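Side-chain contact in ribonucleoside-diphosphate reductase subunit beta (Clostridium botulinum, PDB 6ZJK), which serves as the di-iron small subunit of a ribonucleotide reductase, the enzyme that converts ribonucleoside diphosphates to deoxyribonucleoside diphosphates: residues E168-R173 and I280-Y285. Numbering follows the deposited sequence.
Sequences EHLLER and IQWGQY
The His-169 ring overlaps one face of the Tyr-285 ring in an offset stack, centroids 4.4 Å apart and planes 19° from parallel. It is a worked example of two helices joined across a gap by their side chains, here in the all-helical ferritin-like fold of a ribonucleotide reductase small subunit. The axes of segments 168-173 and 280-285 run nearly antiparallel and come within 11.7 Å of each other, and side chains from both bridge the gap. Tyr-285 reaches across because its CG stands anti to the backbone N (chi1 166°), and its hydroxyl hydrogen-bonds to Asp-167, just ahead of the opposing segment; that bond probably helps hold the ring against the imidazole. ND1 of His-169 sits over the phenol end, 3.9 Å from CZ of Tyr-285.

One turn away, Trp-282 is buried and meets two side chains of the opposing segment. Leu-170 comes obliquely against the benzo part of the indole with CB and CD1, its CD1 3.8 Å from CH2 of Trp-282, while Phe-102 of helix 90-118 touches both residues. Arg-173 instead brings NH2 over a face of the indole, its guanidinium plane tilted 51° to the ring. Bends at chi2 and chi3 carry the group there, and a salt bridge to Glu-279 engages the same NH2, so the charge is probably balanced by the carboxylate even as that nitrogen comes over an aromatic face. It hangs above the pyrrole end of the indole, with NH2 of Arg-173 3.3 Å from CG of Trp-282 and 3.4 Å from CD1 of Trp-282.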
loop_
_atom_site.group_PDB
_atom_site.type_symbol
_atom_site.label_atom_id
_atom_site.label_comp_id
_atom_site.label_asym_id
_atom_site.label_seq_id
_atom_site.Cartn_x
_atom_site.Cartn_y
_atom_site.Cartn_z
ATOM N N GLU A 168 8.761 11.992 -28.623
ATOM C CA GLU A 168 8.394 13.242 -28.030
ATOM C C GLU A 168 6.936 13.396 -27.633
ATOM O O GLU A 168 6.646 14.122 -26.752
ATOM C CB GLU A 168 8.823 14.383 -28.937
ATOM C CG GLU A 168 10.022 15.153 -28.450
ATOM C CD GLU A 168 10.290 16.409 -29.261
ATOM O OE1 GLU A 168 9.789 16.536 -30.388
ATOM O OE2 GLU A 168 11.009 17.280 -28.770
ATOM N N HIS A 169 6.044 12.714 -28.303
ATOM C CA HIS A 169 4.654 12.807 -27.994
ATOM C C HIS A 169 4.444 12.147 -26.668
ATOM O O HIS A 169 3.737 12.646 -25.856
ATOM C CB HIS A 169 3.806 12.039 -29.001
ATOM C CG HIS A 169 3.502 12.787 -30.251
ATOM N ND1 HIS A 169 4.411 12.919 -31.276
ATOM C CD2 HIS A 169 2.378 13.416 -30.663
ATOM C CE1 HIS A 169 3.868 13.614 -32.255
ATOM N NE2 HIS A 169 2.638 13.935 -31.904
ATOM N N LEU A 170 5.054 10.998 -26.487
ATOM C CA LEU A 170 4.942 10.256 -25.259
ATOM C C LEU A 170 5.522 11.032 -24.112
ATOM O O LEU A 170 4.945 11.115 -23.078
ATOM C CB LEU A 170 5.525 8.889 -25.391
ATOM C CG LEU A 170 5.559 8.033 -24.144
ATOM C CD1 LEU A 170 4.234 8.035 -23.444
ATOM C CD2 LEU A 170 6.004 6.642 -24.416
ATOM N N LEU A 171 6.630 11.670 -24.322
ATOM C CA LEU A 171 7.201 12.461 -23.288
ATOM C C LEU A 171 6.326 13.618 -22.864
ATOM O O LEU A 171 6.165 13.841 -21.718
ATOM C CB LEU A 171 8.540 12.985 -23.718
ATOM C CG LEU A 171 9.609 13.224 -22.685
ATOM C CD1 LEU A 171 10.345 14.476 -22.968
ATOM C CD2 LEU A 171 9.064 13.291 -21.301
ATOM N N GLU A 172 5.762 14.366 -23.778
ATOM C CA GLU A 172 4.966 15.509 -23.365
ATOM C C GLU A 172 3.726 15.094 -22.614
ATOM O O GLU A 172 3.345 15.753 -21.714
ATOM C CB GLU A 172 4.634 16.449 -24.512
ATOM C CG GLU A 172 5.814 17.224 -25.086
ATOM C CD GLU A 172 6.362 18.332 -24.202
ATOM O OE1 GLU A 172 5.579 19.050 -23.535
ATOM O OE2 GLU A 172 7.605 18.483 -24.169
ATOM N N ARG A 173 3.107 14.002 -23.004
ATOM C CA ARG A 173 1.953 13.478 -22.323
ATOM C C ARG A 173 2.330 13.240 -20.882
ATOM O O ARG A 173 1.716 13.775 -19.979
ATOM C CB ARG A 173 1.527 12.180 -22.946
ATOM C CG ARG A 173 0.507 12.291 -24.032
ATOM C CD ARG A 173 -0.437 11.103 -24.059
ATOM N NE ARG A 173 -1.660 11.352 -23.325
ATOM C CZ ARG A 173 -2.641 10.497 -23.197
ATOM N NH1 ARG A 173 -3.685 10.840 -22.523
ATOM N NH2 ARG A 173 -2.616 9.328 -23.725
ATOM N N ILE A 280 -7.708 10.609 -27.503
ATOM C CA ILE A 280 -8.075 10.306 -28.887
ATOM C C ILE A 280 -6.879 10.522 -29.810
ATOM O O ILE A 280 -6.552 9.680 -30.661
ATOM C CB ILE A 280 -9.267 11.173 -29.320
ATOM C CG1 ILE A 280 -10.537 10.773 -28.566
ATOM C CG2 ILE A 280 -9.500 11.047 -30.816
ATOM C CD1 ILE A 280 -11.744 11.672 -28.886
ATOM N N GLN A 281 -6.234 11.678 -29.668
ATOM C CA GLN A 281 -5.088 11.936 -30.535
ATOM C C GLN A 281 -3.949 10.948 -30.285
ATOM O O GLN A 281 -3.366 10.415 -31.232
ATOM C CB GLN A 281 -4.615 13.353 -30.269
ATOM C CG GLN A 281 -4.051 14.069 -31.437
ATOM C CD GLN A 281 -3.533 15.425 -31.028
ATOM O OE1 GLN A 281 -3.534 16.376 -31.834
ATOM N NE2 GLN A 281 -3.139 15.547 -29.774
ATOM N N TRP A 282 -3.734 10.481 -29.047
ATOM C CA TRP A 282 -2.730 9.464 -28.747
ATOM C C TRP A 282 -3.128 8.120 -29.340
ATOM O O TRP A 282 -2.296 7.434 -29.944
ATOM C CB TRP A 282 -2.552 9.353 -27.225
ATOM C CG TRP A 282 -1.805 8.125 -26.736
ATOM C CD1 TRP A 282 -2.350 7.007 -26.174
ATOM C CD2 TRP A 282 -0.380 7.913 -26.735
ATOM N NE1 TRP A 282 -1.361 6.111 -25.832
ATOM C CE2 TRP A 282 -0.145 6.643 -26.167
ATOM C CE3 TRP A 282 0.715 8.671 -27.164
ATOM C CZ2 TRP A 282 1.143 6.110 -26.022
ATOM C CZ3 TRP A 282 2.001 8.137 -27.023
ATOM C CH2 TRP A 282 2.199 6.871 -26.454
ATOM N N GLY A 283 -4.402 7.739 -29.186
ATOM C CA GLY A 283 -4.873 6.475 -29.730
ATOM C C GLY A 283 -4.742 6.396 -31.241
ATOM O O GLY A 283 -4.343 5.363 -31.784
ATOM N N GLN A 284 -4.963 7.505 -31.884
ATOM C CA GLN A 284 -4.875 7.570 -33.290
ATOM C C GLN A 284 -3.402 7.529 -33.718
ATOM O O GLN A 284 -3.058 6.924 -34.656
ATOM C CB GLN A 284 -5.592 8.845 -33.778
ATOM C CG GLN A 284 -7.116 8.748 -33.800
ATOM C CD GLN A 284 -7.809 10.051 -33.994
ATOM O OE1 GLN A 284 -7.239 11.081 -33.841
ATOM N NE2 GLN A 284 -9.045 9.993 -34.334
ATOM N N TYR A 285 -2.555 8.146 -32.943
ATOM C CA TYR A 285 -1.142 8.268 -33.296
ATOM C C TYR A 285 -0.423 6.918 -33.257
ATOM O O TYR A 285 0.352 6.595 -34.169
ATOM C CB TYR A 285 -0.474 9.278 -32.358
ATOM C CG TYR A 285 1.039 9.248 -32.395
ATOM C CD1 TYR A 285 1.736 9.663 -33.529
ATOM C CD2 TYR A 285 1.772 8.822 -31.286
ATOM C CE1 TYR A 285 3.122 9.642 -33.571
ATOM C CE2 TYR A 285 3.174 8.803 -31.312
ATOM C CZ TYR A 285 3.838 9.210 -32.457
ATOM O OH TYR A 285 5.222 9.189 -32.497
#